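Local coordinates for protein putative efflux transporter (Bacteroides eggerthii, PDB 4L8J) that probably serves as the periplasmic adaptor (membrane-fusion) subunit of an efflux pump, as in other HlyD-family secretion proteins, at residues L37-S42 against Q148-G153; A63-R68 against R127-L132; K182-K187 against I241-D246; R201-L206 against T218-D223. One frame throughout, in Å; residues are numbered along the deposited sequence.

Contact 1: residues L37-S42 against Q148-G153; sequences LAFRVS and QRVNSG
F39 O accepts from G153 N at 3.1 Å, in a bond that is nearly straight at the hydrogen (167°), where the loop after strand 34-38 passes the loop after strand 149-150. A water adds a second link: F39 N donates to it, and it donates to N151 O, each at 2.9 Å. S152 CA also rests on F39 O, at 3.4 Å, so this carbonyl meets two neighbouring residues.

Two serines reach across from opposite segments. OG of S152 lies anti to its own carbonyl carbon (chi1 -58°), and from there it gives a weak bond to R40 O at 3.0 Å. OG of S42 sits beside S152 N and takes a weak, bent bond from it at 3.3 Å. The same oxygen touches N151 CA.

A38 CB lies against the backbone of G153, 3.5 Å from its C atom. The one apolar side-chain pair is F39 CD2 with V150 CG2, at 4.2 Å, and both pack on I45 and I156 in the barrel-sandwich hybrid domain. F39 also reaches A63 and I65 of strand 61-65.

The joint is held by one firm backbone bond, a water bridge and weak hydroxyl bonds. The F39 ring and V150 methyls are buried and the two serines are exposed; the backbone N and O of F39 are met by the water and G153 N. No charged pair links the two segments.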
# COMPACT_ATOMS: atom_id res chain seq x y z
N LEU A 37 -15.93 -60.19 -11.68
CA LEU A 37 -17.33 -60.60 -11.67
C LEU A 37 -17.42 -62.07 -11.82
O LEU A 37 -16.71 -62.65 -12.64
CB LEU A 37 -18.15 -59.90 -12.76
CG LEU A 37 -18.52 -58.44 -12.55
CD1 LEU A 37 -19.53 -58.01 -13.58
CD2 LEU A 37 -19.09 -58.21 -11.15
N ALA A 38 -18.27 -62.70 -11.02
CA ALA A 38 -18.41 -64.14 -11.11
C ALA A 38 -19.83 -64.56 -10.80
O ALA A 38 -20.55 -63.84 -10.10
CB ALA A 38 -17.46 -64.81 -10.13
N PHE A 39 -20.24 -65.72 -11.35
CA PHE A 39 -21.55 -66.31 -11.07
C PHE A 39 -21.57 -66.84 -9.62
O PHE A 39 -20.51 -67.19 -9.08
CB PHE A 39 -21.87 -67.45 -12.07
CG PHE A 39 -22.28 -67.02 -13.46
CD1 PHE A 39 -23.61 -66.79 -13.77
CD2 PHE A 39 -21.33 -66.90 -14.47
CE1 PHE A 39 -23.99 -66.42 -15.07
CE2 PHE A 39 -21.71 -66.54 -15.77
CZ PHE A 39 -23.03 -66.29 -16.05
N ARG A 40 -22.75 -66.89 -8.99
CA ARG A 40 -22.86 -67.43 -7.64
C ARG A 40 -23.28 -68.92 -7.73
O ARG A 40 -23.42 -69.59 -6.70
CB ARG A 40 -23.85 -66.60 -6.79
CG ARG A 40 -23.36 -65.17 -6.52
CD ARG A 40 -24.42 -64.34 -5.82
NE ARG A 40 -24.07 -62.91 -5.82
CZ ARG A 40 -24.93 -61.92 -5.61
NH1 ARG A 40 -26.22 -62.18 -5.40
NH2 ARG A 40 -24.52 -60.66 -5.64
N VAL A 41 -23.48 -69.40 -8.97
CA VAL A 41 -23.87 -70.78 -9.31
C VAL A 41 -22.89 -71.32 -10.34
O VAL A 41 -22.19 -70.54 -10.97
CB VAL A 41 -25.35 -70.91 -9.81
CG1 VAL A 41 -26.33 -70.74 -8.66
CG2 VAL A 41 -25.67 -69.95 -10.94
N SER A 42 -22.86 -72.64 -10.52
CA SER A 42 -22.02 -73.31 -11.51
C SER A 42 -22.86 -73.67 -12.72
O SER A 42 -24.05 -73.96 -12.59
CB SER A 42 -21.37 -74.56 -10.91
OG SER A 42 -20.53 -74.23 -9.82
N GLN A 148 -18.58 -72.19 -22.56
CA GLN A 148 -17.57 -72.69 -21.61
C GLN A 148 -18.26 -72.96 -20.24
O GLN A 148 -19.12 -72.18 -19.81
CB GLN A 148 -16.42 -71.67 -21.46
CG GLN A 148 -15.42 -71.88 -20.30
CD GLN A 148 -14.24 -70.93 -20.35
OE1 GLN A 148 -13.97 -70.26 -21.35
NE2 GLN A 148 -13.47 -70.87 -19.26
N ARG A 149 -17.87 -74.06 -19.58
CA ARG A 149 -18.39 -74.47 -18.28
C ARG A 149 -17.57 -73.81 -17.18
O ARG A 149 -16.33 -73.78 -17.27
CB ARG A 149 -18.41 -76.01 -18.16
CG ARG A 149 -19.39 -76.67 -19.14
CD ARG A 149 -19.44 -78.18 -19.04
NE ARG A 149 -20.57 -78.75 -19.77
CZ ARG A 149 -20.52 -79.15 -21.04
NH1 ARG A 149 -19.40 -79.06 -21.74
NH2 ARG A 149 -21.61 -79.65 -21.63
N VAL A 150 -18.25 -73.20 -16.19
CA VAL A 150 -17.63 -72.46 -15.08
C VAL A 150 -18.24 -72.87 -13.73
O VAL A 150 -19.36 -73.39 -13.68
CB VAL A 150 -17.73 -70.91 -15.26
CG1 VAL A 150 -16.95 -70.42 -16.47
CG2 VAL A 150 -19.18 -70.42 -15.30
N ASN A 151 -17.51 -72.56 -12.65
CA ASN A 151 -17.91 -72.78 -11.26
C ASN A 151 -18.27 -71.44 -10.61
O ASN A 151 -18.06 -70.39 -11.23
CB ASN A 151 -16.78 -73.46 -10.47
CG ASN A 151 -16.29 -74.77 -11.06
OD1 ASN A 151 -17.05 -75.74 -11.20
ND2 ASN A 151 -15.00 -74.82 -11.38
N SER A 152 -18.77 -71.47 -9.37
CA SER A 152 -19.05 -70.26 -8.62
C SER A 152 -17.74 -69.60 -8.26
O SER A 152 -16.75 -70.29 -8.04
CB SER A 152 -19.83 -70.57 -7.35
OG SER A 152 -21.04 -71.23 -7.67
N GLY A 153 -17.73 -68.28 -8.27
CA GLY A 153 -16.52 -67.51 -7.96
C GLY A 153 -15.49 -67.45 -9.07
O GLY A 153 -14.54 -66.68 -8.96
O HOH W 1 -18.43 -67.77 -12.31

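Contact 2: residues A63-R68 against R127-L132; sequences AAIDPR and RDTKLL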
# COMPACT_ATOMS: atom_id res chain seq x y z
N ALA A 63 -23.32 -61.97 -18.58
CA ALA A 63 -23.25 -63.36 -19.02
C ALA A 63 -24.41 -64.14 -18.45
O ALA A 63 -24.98 -63.74 -17.45
CB ALA A 63 -21.93 -64.00 -18.60
N ALA A 64 -24.78 -65.25 -19.11
CA ALA A 64 -25.84 -66.13 -18.60
C ALA A 64 -25.42 -67.57 -18.76
O ALA A 64 -24.79 -67.91 -19.76
CB ALA A 64 -27.15 -65.88 -19.34
N ILE A 65 -25.76 -68.41 -17.77
CA ILE A 65 -25.50 -69.86 -17.84
C ILE A 65 -26.81 -70.53 -18.25
O ILE A 65 -27.88 -69.93 -18.07
CB ILE A 65 -24.89 -70.48 -16.55
CG1 ILE A 65 -25.81 -70.33 -15.33
CG2 ILE A 65 -23.47 -69.96 -16.27
CD1 ILE A 65 -25.78 -71.51 -14.36
N ASP A 66 -26.73 -71.77 -18.82
CA ASP A 66 -27.87 -72.59 -19.22
C ASP A 66 -28.71 -72.86 -17.95
O ASP A 66 -28.20 -73.48 -17.01
CB ASP A 66 -27.39 -73.90 -19.87
CG ASP A 66 -28.45 -74.77 -20.52
OD1 ASP A 66 -29.65 -74.45 -20.39
OD2 ASP A 66 -28.07 -75.76 -21.18
N PRO A 67 -29.96 -72.32 -17.90
CA PRO A 67 -30.77 -72.45 -16.69
C PRO A 67 -31.52 -73.77 -16.55
O PRO A 67 -32.24 -73.94 -15.58
CB PRO A 67 -31.77 -71.30 -16.84
CG PRO A 67 -31.98 -71.18 -18.31
CD PRO A 67 -30.66 -71.53 -18.94
N ARG A 68 -31.37 -74.69 -17.53
CA ARG A 68 -32.08 -75.96 -17.62
C ARG A 68 -32.18 -76.73 -16.30
O ARG A 68 -33.31 -76.95 -15.84
CB ARG A 68 -31.49 -76.87 -18.72
N ARG A 127 -32.30 -66.78 -10.25
CA ARG A 127 -31.93 -65.38 -10.47
C ARG A 127 -30.45 -65.30 -10.83
O ARG A 127 -30.06 -64.53 -11.72
CB ARG A 127 -32.24 -64.58 -9.19
CG ARG A 127 -31.78 -63.12 -9.19
CD ARG A 127 -31.59 -62.64 -7.76
NE ARG A 127 -30.36 -63.18 -7.16
CZ ARG A 127 -30.27 -63.58 -5.89
NH1 ARG A 127 -31.32 -63.53 -5.09
NH2 ARG A 127 -29.11 -64.04 -5.42
N ASP A 128 -29.61 -66.13 -10.17
CA ASP A 128 -28.15 -66.11 -10.36
C ASP A 128 -27.67 -66.74 -11.68
O ASP A 128 -26.48 -66.64 -11.97
CB ASP A 128 -27.44 -66.72 -9.15
CG ASP A 128 -27.54 -65.85 -7.89
OD1 ASP A 128 -27.98 -64.68 -8.02
OD2 ASP A 128 -27.25 -66.36 -6.78
N THR A 129 -28.58 -67.29 -12.51
CA THR A 129 -28.22 -67.79 -13.86
C THR A 129 -27.86 -66.61 -14.78
O THR A 129 -27.21 -66.81 -15.80
CB THR A 129 -29.33 -68.65 -14.47
OG1 THR A 129 -30.54 -67.89 -14.60
CG2 THR A 129 -29.57 -69.95 -13.72
N LYS A 130 -28.26 -65.38 -14.41
CA LYS A 130 -27.93 -64.16 -15.16
C LYS A 130 -26.98 -63.33 -14.35
O LYS A 130 -27.33 -62.91 -13.25
CB LYS A 130 -29.20 -63.34 -15.51
CG LYS A 130 -30.27 -64.14 -16.26
CD LYS A 130 -30.56 -63.57 -17.63
CE LYS A 130 -31.48 -64.45 -18.44
NZ LYS A 130 -32.91 -64.20 -18.11
N LEU A 131 -25.75 -63.14 -14.84
CA LEU A 131 -24.76 -62.32 -14.13
C LEU A 131 -24.91 -60.87 -14.62
O LEU A 131 -24.84 -60.63 -15.81
CB LEU A 131 -23.35 -62.88 -14.36
CG LEU A 131 -22.15 -62.11 -13.82
CD1 LEU A 131 -22.20 -62.01 -12.28
CD2 LEU A 131 -20.85 -62.77 -14.29
N LEU A 132 -25.19 -59.94 -13.72
CA LEU A 132 -25.45 -58.54 -14.08
C LEU A 132 -24.34 -57.61 -13.59
O LEU A 132 -23.62 -57.95 -12.65
CB LEU A 132 -26.80 -58.08 -13.49
CG LEU A 132 -28.02 -59.01 -13.70
CD1 LEU A 132 -29.23 -58.48 -12.98
CD2 LEU A 132 -28.35 -59.21 -15.19
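A63 and L131 form an antiparallel hydrogen-bonded pair at the root of the helical hairpin made by helices 68-95 and 102-127. Such a hairpin, inserted in a barrel-sandwich hybrid (lipoyl-like) domain, is common in membrane-fusion proteins. L131 N donates to A63 O at 2.8 Å. The return bond, from A63 N to L131 O, is weak at 3.4 Å. A64 and K130 follow as a non-hydrogen-bonded pair. I65 N then donates to T129 O at 2.9 Å, and A64 CA leans on the same oxygen.

T129 carries the side-chain contact. Its side chain crosses that of I65 at about a right angle, with T129 CB 4.0 Å from I65 CG1. I65 CG1 stands between the backbone N and the carbonyl carbon (chi1 61°), which sets CG1 against T129 CA and CB. T129 CG2 touches P67 CB, also at 4.0 Å.

Around this shell, T129 OG1 is hydrogen-bonded to M126 O at the end of helix 102-127. T129 and I65 both pack on I70 of helix 68-95. On the face that carries A63 and L131, both lean on I156.

Both ends of the hairpin are tied locally. A type I turn from R127 to K130 leads out of helix 102-127; before helix 68-95, D66 OD1 accepts a weak capping bond from R68 N at 3.3 Å. R127 grips D128 side-on in a salt bridge: its NE and NH2 both reach D128 OD1, each at 2.9 Å, from the same face of the carboxylate.

Contact 3: residues K182-K187 against I241-D246; sequences KDATFK and IRLASD
T185 and A244 form an antiparallel hydrogen-bonded pair, as do K187 and R242, with F186 and L243 as the non-hydrogen-bonded pair in the middle. Four backbone bonds close the two rings. The shortest, R242 N to K187 O, measures 2.8 Å and is almost straight at 178°.

Waters extend the ladder. One donates to R242 O and lies 2.9 Å from T185 OG1. Two more join K182 O to D246, one at its O and one at its N.

Apolar contacts gather around F186. L243 CD1 makes an off-centre CH-pi contact, 4.2 Å from the ring centroid, and I241 CG2 comes to the ring edge at CD2, 4.1 Å away. L243 CD1 also meets A184 CB. An alanine at F186 would probably leave L243 CD1 and I241 CG2 without their aromatic partner and open a gap beside F169 and L179.

The polar ends find partners in other parts of the chain: R242 NE forms a salt bridge with D24, K187 NZ bonds to N199, and S245 OG to L178 O.

This pairing joins neighbouring strands of the closed six-stranded antiparallel barrel, with F186, L243 and I241 on its buried side, as in the beta-barrel domain of membrane-fusion proteins.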
# COMPACT_ATOMS: atom_id res chain seq x y z
N LYS A 182 -12.85 -19.78 0.87
CA LYS A 182 -14.24 -20.05 0.54
C LYS A 182 -14.43 -20.03 -0.96
O LYS A 182 -13.90 -19.16 -1.67
CB LYS A 182 -15.18 -19.02 1.20
N ASP A 183 -15.17 -21.02 -1.45
CA ASP A 183 -15.53 -21.13 -2.87
C ASP A 183 -14.29 -21.26 -3.80
O ASP A 183 -14.39 -20.91 -4.98
CB ASP A 183 -16.43 -19.93 -3.32
CG ASP A 183 -17.66 -19.67 -2.43
OD1 ASP A 183 -18.41 -20.64 -2.14
OD2 ASP A 183 -17.85 -18.51 -2.00
N ALA A 184 -13.15 -21.79 -3.29
CA ALA A 184 -11.98 -22.10 -4.13
C ALA A 184 -12.44 -23.05 -5.26
O ALA A 184 -13.29 -23.92 -5.00
CB ALA A 184 -10.89 -22.76 -3.27
N THR A 185 -12.00 -22.84 -6.50
CA THR A 185 -12.42 -23.70 -7.62
C THR A 185 -11.24 -24.50 -8.18
O THR A 185 -10.09 -24.11 -8.00
CB THR A 185 -13.11 -22.87 -8.74
OG1 THR A 185 -12.15 -21.99 -9.32
CG2 THR A 185 -14.35 -22.10 -8.25
N PHE A 186 -11.52 -25.62 -8.85
CA PHE A 186 -10.54 -26.50 -9.49
C PHE A 186 -10.96 -26.73 -10.91
O PHE A 186 -12.10 -27.14 -11.15
CB PHE A 186 -10.41 -27.86 -8.77
CG PHE A 186 -10.17 -27.80 -7.28
CD1 PHE A 186 -11.22 -27.65 -6.39
CD2 PHE A 186 -8.88 -27.88 -6.77
CE1 PHE A 186 -11.00 -27.60 -5.01
CE2 PHE A 186 -8.65 -27.84 -5.39
CZ PHE A 186 -9.71 -27.69 -4.52
N LYS A 187 -10.06 -26.45 -11.85
CA LYS A 187 -10.29 -26.66 -13.28
C LYS A 187 -9.17 -27.56 -13.80
O LYS A 187 -7.99 -27.28 -13.55
CB LYS A 187 -10.36 -25.33 -14.06
CG LYS A 187 -11.40 -24.33 -13.55
CD LYS A 187 -12.80 -24.56 -14.11
CE LYS A 187 -13.81 -23.60 -13.53
NZ LYS A 187 -14.35 -24.09 -12.23
N ILE A 241 -3.93 -28.94 -12.88
CA ILE A 241 -5.03 -28.51 -12.00
C ILE A 241 -4.84 -27.05 -11.74
O ILE A 241 -3.83 -26.65 -11.15
CB ILE A 241 -5.20 -29.31 -10.69
CG1 ILE A 241 -5.29 -30.83 -10.99
CG2 ILE A 241 -6.45 -28.84 -9.92
CD1 ILE A 241 -4.02 -31.54 -10.84
N ARG A 242 -5.80 -26.25 -12.15
CA ARG A 242 -5.77 -24.81 -11.88
C ARG A 242 -6.66 -24.55 -10.66
O ARG A 242 -7.85 -24.86 -10.70
CB ARG A 242 -6.23 -24.01 -13.13
CG ARG A 242 -6.71 -22.56 -12.92
CD ARG A 242 -5.66 -21.54 -12.56
NE ARG A 242 -4.48 -21.52 -13.45
CZ ARG A 242 -4.32 -20.71 -14.50
NH1 ARG A 242 -5.29 -19.89 -14.87
NH2 ARG A 242 -3.19 -20.73 -15.18
N LEU A 243 -6.06 -24.10 -9.56
CA LEU A 243 -6.77 -23.71 -8.34
C LEU A 243 -6.98 -22.20 -8.37
O LEU A 243 -5.99 -21.50 -8.55
CB LEU A 243 -5.96 -24.12 -7.07
CG LEU A 243 -6.44 -23.56 -5.70
CD1 LEU A 243 -7.71 -24.22 -5.25
CD2 LEU A 243 -5.37 -23.76 -4.62
N ALA A 244 -8.23 -21.71 -8.22
CA ALA A 244 -8.56 -20.26 -8.17
C ALA A 244 -9.24 -19.94 -6.86
O ALA A 244 -10.27 -20.54 -6.51
CB ALA A 244 -9.45 -19.83 -9.34
N SER A 245 -8.61 -19.05 -6.09
CA SER A 245 -9.09 -18.68 -4.77
C SER A 245 -9.20 -17.17 -4.62
O SER A 245 -8.18 -16.48 -4.70
CB SER A 245 -8.15 -19.23 -3.69
OG SER A 245 -7.91 -20.62 -3.79
N ASP A 246 -10.41 -16.67 -4.32
CA ASP A 246 -10.55 -15.25 -4.01
C ASP A 246 -10.23 -15.09 -2.53
O ASP A 246 -11.01 -15.52 -1.69
CB ASP A 246 -11.93 -14.68 -4.40
CG ASP A 246 -12.02 -13.16 -4.31
OD1 ASP A 246 -11.16 -12.55 -3.64
OD2 ASP A 246 -12.96 -12.59 -4.89
O HOH W 2 -13.21 -16.79 -0.85
O HOH W 3 -12.75 -18.36 -3.94
O HOH W 4 -9.86 -22.82 -10.94

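Contact 4: residues R201-L206 against T218-D223; sequences RLEEYL and TIIIDD
The guanidinium of R201 has I220 CB over the centre of one face, 4.1 Å above its plane. A water lies at its edge, in plane; it takes a weak bond from R201 NH1 and donates to I221 O. D222 OD2 is near the plane at the edge, but its salt bridge to R201 NH1 is long at 4.0 Å. The D222 carboxylate stands at 90° to the guanidinium.

The strands form a beta hairpin, 198-205 with 215-221, and carry a classic beta bulge. R201 and I220 are a hydrogen-bonded pair. Beyond L202 and I219 the register slips by one, and both E203 and E204 face T218. T218 O accepts two backbone bonds from the same face of its plane, from E203 N at 2.9 Å and from E204 N at 3.3 Å.

E203 runs out extended, with CG anti to its backbone N (chi1 -179°). Its OE1 meets T218 CG2 at 3.4 Å, and its OE2 comes to 3.4 Å from I220 CD1. R201 NH2 touches that same methyl, at 3.5 Å. OE1 also forms a salt bridge with R166 of strand 166-171, beyond 215-221. An alanine at E203 would probably leave R166 without this carboxylate and uncover part of I220 CD1.

I219 packs on F186 and F169 in the barrel interior. T218 N closes the bulge, donating to E204 O at 2.8 Å, with 174° at the hydrogen.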
# COMPACT_ATOMS: atom_id res chain seq x y z
N ARG A 201 -14.62 -31.00 -8.66
CA ARG A 201 -14.98 -30.66 -7.31
C ARG A 201 -14.04 -31.32 -6.32
O ARG A 201 -13.52 -32.40 -6.58
CB ARG A 201 -16.46 -31.02 -7.00
CG ARG A 201 -16.78 -32.50 -7.08
CD ARG A 201 -18.12 -32.83 -6.45
NE ARG A 201 -18.11 -34.20 -5.93
CZ ARG A 201 -18.38 -35.28 -6.65
NH1 ARG A 201 -18.72 -35.16 -7.93
NH2 ARG A 201 -18.31 -36.49 -6.11
N LEU A 202 -13.90 -30.72 -5.14
CA LEU A 202 -13.09 -31.29 -4.08
C LEU A 202 -13.70 -32.58 -3.56
O LEU A 202 -14.88 -32.58 -3.20
CB LEU A 202 -12.95 -30.29 -2.92
CG LEU A 202 -12.12 -30.76 -1.74
CD1 LEU A 202 -10.65 -31.07 -2.16
CD2 LEU A 202 -12.16 -29.74 -0.63
N GLU A 203 -12.90 -33.64 -3.44
CA GLU A 203 -13.40 -34.83 -2.80
C GLU A 203 -12.92 -34.80 -1.35
O GLU A 203 -13.71 -35.00 -0.43
CB GLU A 203 -12.99 -36.13 -3.50
CG GLU A 203 -13.60 -37.32 -2.76
CD GLU A 203 -13.37 -38.71 -3.30
OE1 GLU A 203 -12.19 -39.09 -3.50
OE2 GLU A 203 -14.37 -39.46 -3.44
N GLU A 204 -11.62 -34.52 -1.15
CA GLU A 204 -10.99 -34.48 0.16
C GLU A 204 -9.51 -34.09 0.05
O GLU A 204 -8.94 -34.17 -1.02
CB GLU A 204 -11.07 -35.86 0.86
CG GLU A 204 -10.30 -36.93 0.09
CD GLU A 204 -10.59 -38.36 0.47
OE1 GLU A 204 -11.77 -38.69 0.74
OE2 GLU A 204 -9.63 -39.16 0.46
N TYR A 205 -8.91 -33.69 1.16
CA TYR A 205 -7.47 -33.45 1.23
C TYR A 205 -7.00 -33.79 2.62
O TYR A 205 -7.76 -33.59 3.58
CB TYR A 205 -7.03 -32.04 0.77
CG TYR A 205 -7.52 -30.85 1.57
CD1 TYR A 205 -6.84 -30.42 2.71
CD2 TYR A 205 -8.56 -30.05 1.09
CE1 TYR A 205 -7.25 -29.28 3.41
CE2 TYR A 205 -8.95 -28.89 1.76
CZ TYR A 205 -8.31 -28.51 2.93
OH TYR A 205 -8.71 -27.38 3.59
N LEU A 206 -5.78 -34.35 2.73
CA LEU A 206 -5.21 -34.71 4.02
C LEU A 206 -4.53 -33.47 4.62
O LEU A 206 -3.52 -33.01 4.07
CB LEU A 206 -4.24 -35.90 3.89
CG LEU A 206 -3.67 -36.47 5.20
CD1 LEU A 206 -4.79 -37.07 6.11
CD2 LEU A 206 -2.59 -37.51 4.93
N THR A 218 -7.52 -34.87 -3.38
CA THR A 218 -8.26 -35.66 -4.36
C THR A 218 -9.42 -34.80 -4.86
O THR A 218 -10.14 -34.21 -4.07
CB THR A 218 -8.72 -37.02 -3.81
OG1 THR A 218 -7.57 -37.71 -3.35
CG2 THR A 218 -9.36 -37.88 -4.89
N ILE A 219 -9.57 -34.72 -6.19
CA ILE A 219 -10.65 -33.99 -6.81
C ILE A 219 -11.39 -34.96 -7.75
O ILE A 219 -10.82 -35.99 -8.13
CB ILE A 219 -10.19 -32.69 -7.53
CG1 ILE A 219 -9.16 -33.00 -8.66
CG2 ILE A 219 -9.66 -31.65 -6.53
CD1 ILE A 219 -8.86 -31.77 -9.60
N ILE A 220 -12.65 -34.65 -8.10
CA ILE A 220 -13.46 -35.46 -9.02
C ILE A 220 -14.00 -34.56 -10.13
O ILE A 220 -14.46 -33.44 -9.86
CB ILE A 220 -14.58 -36.23 -8.29
CG1 ILE A 220 -14.00 -37.19 -7.24
CG2 ILE A 220 -15.48 -37.02 -9.28
CD1 ILE A 220 -15.00 -37.59 -6.20
N ILE A 221 -13.92 -35.04 -11.37
CA ILE A 221 -14.46 -34.30 -12.52
C ILE A 221 -15.98 -34.19 -12.34
O ILE A 221 -16.66 -35.19 -12.04
CB ILE A 221 -14.06 -34.95 -13.87
CG1 ILE A 221 -12.51 -34.98 -14.04
CG2 ILE A 221 -14.76 -34.25 -15.05
CD1 ILE A 221 -11.84 -33.63 -14.32
N ASP A 222 -16.48 -32.95 -12.43
CA ASP A 222 -17.87 -32.60 -12.24
C ASP A 222 -18.23 -31.59 -13.30
O ASP A 222 -18.26 -30.38 -13.05
CB ASP A 222 -18.07 -32.05 -10.82
CG ASP A 222 -19.52 -31.93 -10.40
OD1 ASP A 222 -20.41 -32.25 -11.22
OD2 ASP A 222 -19.77 -31.54 -9.23
N ASP A 223 -18.41 -32.09 -14.52
CA ASP A 223 -18.66 -31.27 -15.69
C ASP A 223 -19.46 -32.06 -16.71
O ASP A 223 -19.05 -33.16 -17.10
CB ASP A 223 -17.30 -30.80 -16.29
CG ASP A 223 -17.41 -29.62 -17.22
OD1 ASP A 223 -18.28 -29.65 -18.12
OD2 ASP A 223 -16.57 -28.70 -17.11
O HOH W 5 -19.03 -35.79 -10.39

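From the N terminus the chain starts the barrel with strand 20-29, then leaves for contact 1, whose loop closes at 148-153. Contact 2 is nested inside that loop and closes around the helical hairpin. The two touch: F39 packs on the backbone of D128 and T129, and A38 O meets L131 CD1. Together they tie the hairpin root to the barrel-sandwich hybrid domain. The chain then returns to the six-stranded barrel, where contact 3 opens at 182-187 and closes at 241-246, with contact 4 nested inside. F186 and I241 meet I219 of contact 4. The centres of contacts 3 and 4 lie about 37 to 49 Å from those of contacts 1 and 2. No loops cross.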